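Local coordinates for protein Sqt1 (Chaetomium thermophilum, PDB 4ZOY) that probably acts as a dedicated chaperone that captures a newly made ribosomal protein during ribosome biogenesis, using a WD40-repeat beta propeller, at residues I273-L278 and I320-Q325; L394-G399 and F460-T465. One frame throughout, in Å; residues are numbered along the deposited sequence. Where two conformers were deposited one is given.

Contact 1 (I273-L278 and I320-Q325)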
loop_
_atom_site.group_PDB
_atom_site.type_symbol
_atom_site.label_atom_id
_atom_site.label_comp_id
_atom_site.label_asym_id
_atom_site.label_seq_id
_atom_site.Cartn_x
_atom_site.Cartn_y
_atom_site.Cartn_z
ATOM N N ILE A 273 8.172 10.608 12.172
ATOM C CA ILE A 273 8.484 9.229 11.844
ATOM C C ILE A 273 9.224 8.622 13.025
ATOM O O ILE A 273 10.103 9.260 13.598
ATOM C CB ILE A 273 9.359 9.117 10.586
ATOM C CG1 ILE A 273 8.653 9.731 9.380
ATOM C CG2 ILE A 273 9.712 7.653 10.310
ATOM C CD1 ILE A 273 9.555 9.998 8.222
ATOM N N LYS A 274 8.862 7.402 13.407
ATOM C CA LYS A 274 9.592 6.669 14.442
ATOM C C LYS A 274 10.123 5.369 13.864
ATOM O O LYS A 274 9.405 4.680 13.137
ATOM C CB LYS A 274 8.700 6.368 15.649
ATOM C CG LYS A 274 8.073 7.580 16.319
ATOM C CD LYS A 274 9.103 8.320 17.147
ATOM C CE LYS A 274 8.520 9.583 17.761
ATOM N NZ LYS A 274 9.524 10.230 18.677
ATOM N N ILE A 275 11.373 5.041 14.187
ATOM C CA ILE A 275 12.004 3.782 13.783
ATOM C C ILE A 275 12.108 2.882 15.013
ATOM O O ILE A 275 12.701 3.279 16.015
ATOM C CB ILE A 275 13.410 3.997 13.184
ATOM C CG1 ILE A 275 13.371 5.077 12.098
ATOM C CG2 ILE A 275 13.960 2.682 12.631
ATOM C CD1 ILE A 275 12.416 4.779 10.935
ATOM N N VAL A 276 11.531 1.681 14.931
ATOM C CA VAL A 276 11.459 0.767 16.072
ATOM C C VAL A 276 12.071 -0.576 15.703
ATOM O O VAL A 276 11.844 -1.092 14.610
ATOM C CB VAL A 276 10.003 0.562 16.536
ATOM C CG1 VAL A 276 9.932 -0.422 17.695
ATOM C CG2 VAL A 276 9.383 1.890 16.947
ATOM N N GLY A 277 12.864 -1.144 16.608
ATOM C CA GLY A 277 13.471 -2.436 16.344
ATOM C C GLY A 277 12.499 -3.607 16.444
ATOM O O GLY A 277 11.568 -3.599 17.257
ATOM N N LEU A 278 12.737 -4.607 15.604
ATOM C CA LEU A 278 11.965 -5.851 15.610
ATOM C C LEU A 278 12.877 -7.021 15.922
ATOM O O LEU A 278 14.063 -6.973 15.610
ATOM C CB LEU A 278 11.308 -6.089 14.255
ATOM C CG LEU A 278 10.306 -5.049 13.770
ATOM C CD1 LEU A 278 9.864 -5.461 12.366
ATOM C CD2 LEU A 278 9.131 -4.923 14.729
ATOM N N ILE A 320 13.119 2.520 20.448
ATOM C CA ILE A 320 13.129 3.555 19.431
ATOM C C ILE A 320 14.559 3.813 18.991
ATOM O O ILE A 320 15.390 4.275 19.786
ATOM C CB ILE A 320 12.518 4.861 19.944
ATOM C CG1 ILE A 320 11.173 4.605 20.632
ATOM C CG2 ILE A 320 12.404 5.864 18.811
ATOM C CD1 ILE A 320 10.127 4.004 19.747
ATOM N N LEU A 321 14.853 3.580 17.737
ATOM C CA LEU A 321 16.192 3.670 17.226
ATOM C C LEU A 321 16.466 5.024 16.563
ATOM O O LEU A 321 17.570 5.393 16.403
ATOM C CB LEU A 321 16.427 2.553 16.210
ATOM C CG LEU A 321 16.290 1.135 16.767
ATOM C CD1 LEU A 321 16.307 0.092 15.670
ATOM C CD2 LEU A 321 17.386 0.838 17.766
ATOM N N ALA A 322 15.407 5.686 16.149
ATOM C CA ALA A 322 15.483 6.996 15.548
ATOM C C ALA A 322 14.111 7.629 15.506
ATOM O O ALA A 322 13.168 6.958 15.570
ATOM C CB ALA A 322 16.076 6.931 14.161
ATOM N N SER A 323 14.161 8.981 15.614
ATOM C CA SER A 323 12.943 9.765 15.492
ATOM C C SER A 323 13.210 10.852 14.469
ATOM O O SER A 323 14.281 11.448 14.469
ATOM C CB SER A 323 12.524 10.382 16.830
ATOM O OG SER A 323 12.137 9.383 17.758
ATOM N N LEU A 324 12.265 11.067 13.655
ATOM C CA LEU A 324 12.363 12.038 12.588
ATOM C C LEU A 324 11.236 13.007 12.376
ATOM O O LEU A 324 10.114 12.674 12.352
ATOM C CB LEU A 324 12.618 11.353 11.229
ATOM C CG LEU A 324 13.589 10.186 11.210
ATOM C CD1 LEU A 324 13.444 9.346 9.954
ATOM C CD2 LEU A 324 14.988 10.700 11.275
ATOM N N GLN A 325 11.621 14.237 12.098
ATOM C CA GLN A 325 10.659 15.266 11.817
ATOM C C GLN A 325 11.139 16.495 11.107
ATOM O O GLN A 325 11.460 17.601 11.736
ATOM C CB GLN A 325 9.940 15.683 13.115
ATOM C CG GLN A 325 8.712 16.563 12.960
ATOM C CD GLN A 325 8.109 17.027 14.272
ATOM O OE1 GLN A 325 8.725 17.004 15.305
ATOM N NE2 GLN A 325 6.884 17.428 14.218
#

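Contact 2 (L394-G399 and F460-T465)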
loop_
_atom_site.group_PDB
_atom_site.type_symbol
_atom_site.label_atom_id
_atom_site.label_comp_id
_atom_site.label_asym_id
_atom_site.label_seq_id
_atom_site.Cartn_x
_atom_site.Cartn_y
_atom_site.Cartn_z
ATOM N N LEU A 394 15.046 4.017 -7.567
ATOM C CA LEU A 394 13.967 4.638 -8.325
ATOM C C LEU A 394 12.647 4.555 -7.558
ATOM O O LEU A 394 12.181 3.468 -7.203
ATOM C CB LEU A 394 13.842 3.976 -9.697
ATOM C CG LEU A 394 14.931 4.376 -10.702
ATOM C CD1 LEU A 394 14.879 3.477 -11.924
ATOM C CD2 LEU A 394 14.797 5.843 -11.097
ATOM N N LEU A 395 12.059 5.719 -7.325
ATOM C CA LEU A 395 10.850 5.853 -6.516
ATOM C C LEU A 395 9.736 6.460 -7.342
ATOM O O LEU A 395 9.921 7.510 -7.969
ATOM C CB LEU A 395 11.123 6.732 -5.292
ATOM C CG LEU A 395 9.960 6.852 -4.301
ATOM C CD1 LEU A 395 9.965 5.658 -3.362
ATOM C CD2 LEU A 395 10.043 8.156 -3.520
ATOM N N THR A 396 8.582 5.809 -7.334
ATOM C CA THR A 396 7.387 6.368 -7.973
ATOM C C THR A 396 6.477 6.964 -6.917
ATOM O O THR A 396 6.277 6.372 -5.853
ATOM C CB THR A 396 6.642 5.297 -8.753
ATOM O OG1 THR A 396 7.557 4.672 -9.650
ATOM C CG2 THR A 396 5.490 5.901 -9.579
ATOM N N SER A 397 5.933 8.146 -7.204
ATOM C CA SER A 397 5.035 8.810 -6.267
ATOM C C SER A 397 3.775 9.309 -6.974
ATOM O O SER A 397 3.794 9.576 -8.183
ATOM C CB SER A 397 5.733 9.976 -5.571
ATOM O OG SER A 397 6.072 10.993 -6.498
ATOM N N CYS A 398 2.678 9.440 -6.233
ATOM C CA CYS A 398 1.489 10.089 -6.790
ATOM C C CYS A 398 0.926 11.044 -5.763
ATOM O O CYS A 398 1.179 10.909 -4.568
ATOM C CB CYS A 398 0.442 9.051 -7.226
ATOM S SG CYS A 398 -0.436 8.232 -5.863
ATOM N N GLY A 399 0.171 12.032 -6.230
ATOM C CA GLY A 399 -0.287 13.073 -5.339
ATOM C C GLY A 399 -1.620 13.660 -5.718
ATOM O O GLY A 399 -2.161 13.410 -6.803
ATOM N N PHE A 460 -1.820 3.707 -7.199
ATOM C CA PHE A 460 -1.296 3.164 -8.436
ATOM C C PHE A 460 -0.669 1.797 -8.205
ATOM O O PHE A 460 -0.336 1.425 -7.076
ATOM C CB PHE A 460 -0.262 4.109 -9.084
ATOM C CG PHE A 460 0.992 4.300 -8.276
ATOM C CD1 PHE A 460 2.059 3.426 -8.423
ATOM C CD2 PHE A 460 1.106 5.353 -7.389
ATOM C CE1 PHE A 460 3.219 3.581 -7.674
ATOM C CE2 PHE A 460 2.259 5.525 -6.642
ATOM C CZ PHE A 460 3.317 4.634 -6.790
ATOM N N VAL A 461 -0.541 1.050 -9.290
ATOM C CA VAL A 461 0.352 -0.102 -9.335
ATOM C C VAL A 461 1.307 0.072 -10.507
ATOM O O VAL A 461 1.014 0.802 -11.457
ATOM C CB VAL A 461 -0.416 -1.428 -9.478
ATOM C CG1 VAL A 461 -1.270 -1.703 -8.236
ATOM C CG2 VAL A 461 -1.288 -1.426 -10.744
ATOM N N GLN A 462 2.454 -0.599 -10.456
ATOM C CA GLN A 462 3.468 -0.403 -11.486
ATOM C C GLN A 462 4.202 -1.689 -11.846
ATOM O O GLN A 462 5.250 -1.638 -12.496
ATOM C CB GLN A 462 4.479 0.658 -11.049
ATOM C CG GLN A 462 5.255 0.310 -9.770
ATOM C CD GLN A 462 6.217 1.404 -9.349
ATOM O OE1 GLN A 462 6.662 2.216 -10.167
ATOM N NE2 GLN A 462 6.542 1.440 -8.061
ATOM N N GLY A 463 3.663 -2.827 -11.435
ATOM C CA GLY A 463 4.259 -4.109 -11.793
ATOM C C GLY A 463 5.638 -4.293 -11.199
ATOM O O GLY A 463 6.029 -3.575 -10.301
ATOM N N GLU A 464 6.385 -5.255 -11.719
ATOM C CA GLU A 464 7.734 -5.503 -11.225
ATOM C C GLU A 464 8.751 -4.502 -11.763
ATOM O O GLU A 464 9.682 -4.115 -11.058
ATOM C CB GLU A 464 8.174 -6.922 -11.589
ATOM C CG GLU A 464 7.469 -8.011 -10.799
ATOM C CD GLU A 464 7.930 -8.069 -9.361
ATOM O OE1 GLU A 464 9.082 -7.667 -9.092
ATOM O OE2 GLU A 464 7.138 -8.505 -8.500
ATOM N N THR A 465 8.564 -4.066 -13.003
ATOM C CA THR A 465 9.583 -3.263 -13.667
ATOM C C THR A 465 9.313 -1.775 -13.679
ATOM O O THR A 465 10.174 -1.002 -14.071
ATOM C CB THR A 465 9.762 -3.681 -15.131
ATOM O OG1 THR A 465 8.545 -3.423 -15.842
ATOM C CG2 THR A 465 10.128 -5.168 -15.237
#

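Contact 1 (I273-L278 and I320-Q325)
Ile275 O takes the backbone N-H of Leu321 at 2.8 Å and also a CA-H...O contact from Ile320 CA at 3.5 Å. Ile275 pairs with Ala322 but Val276 with Ile320, so Leu321 is the extra residue of a beta bulge. Ile275 N also points to strand 320-324 and gives its hydrogen to Ala322 O at 3.0 Å. Further along, Ile273 and Leu324 exchange two backbone hydrogen bonds.

The side chains divide between the two sheet faces. On one, Ile275 CG1 lies 3.9 Å from Ala322 CB, and Ile273 CB faces Leu324 CB. On the other, chi2 of Ile320 (-61°) turns CD1 toward Val276 CG2, 3.6 Å away. Lys274 NZ bonds to Arg245 O on this face; the further bond to Ser323 OG is doubtful, since the serine has two conformers.

Strand 320-324 is the outermost strand of a four-stranded antiparallel blade, paired to 273-277. It falls in the sequence range of the following WD repeat, the usual offset in WD40 propellers. Strand 235-239 packs against Val276 and Ile320, and strand 342-347 against Ile273 and Ile275.

Contact 2 (L394-G399 and F460-T465)
This is a buried side-chain contact between two neighbouring blades of the propeller. Strand 394-399 is the second strand of one blade. Phe460 and Gln462 come from the end of strand 457-461 and the turn after it, in the next blade. The CA atoms stay well apart, 7.6 Å even between Cys398 CA and Phe460 CA, and side chains bridge the gap.

The polar part is a hydrogen bond from Thr396 OG1 to Gln462 OE1, 2.7 Å long. The hydroxyl comes to the amide oxygen from a bent direction, with a C=O...donor angle of 127°. Gln462 CG sits between the backbone N and carbonyl carbon (chi1 61°), and the chain is extended beyond it. The two side chains lie alongside each other and run opposite ways. Arg406 NE also bonds to Thr396 OG1, and Gln462 NE2 bonds to Glu380 OE2, so both ends of the amide are held.

The apolar part centres on the Phe460 ring. Thr396 CG2 touches its CZ at 3.8 Å. Cys398 SG lies at the ring edge, in plane, 3.6 Å from Phe460 CD2. Its distance to the ring centroid is 4.9 Å, a sulfur-aromatic contact.

Lys378 of strand 376-381 makes a cation-pi contact with the same ring and bonds to Phe460 O. Within its own blade, Phe460 rests on Ile469 and Thr471 of strand 468-473. Val404 of strand 404-408, in the same blade as strand 394-399, touches Thr396 and Cys398.

In the fold
From the N terminus, strand 9-11 comes first, but it pairs with strand 478-482 in the last blade and so closes the propeller ring. The chain then builds blade after blade. Contact 1 closes a 41-residue loop, most of which (282-315) is not modelled; the rest has no helix or strand. It adds the outer strand to one blade, so it lies wholly inside that blade. Contact 2 opens later and spans 60 residues, including strands 404-408 and 441-445. It ties one blade to the next, the one that also holds strand 9-11. The contacts follow in series, neither nested nor crossed. The centres of contact 1 and contact 2 are about 25 Å apart. Their nearest atoms are about 12 Å apart, without touching.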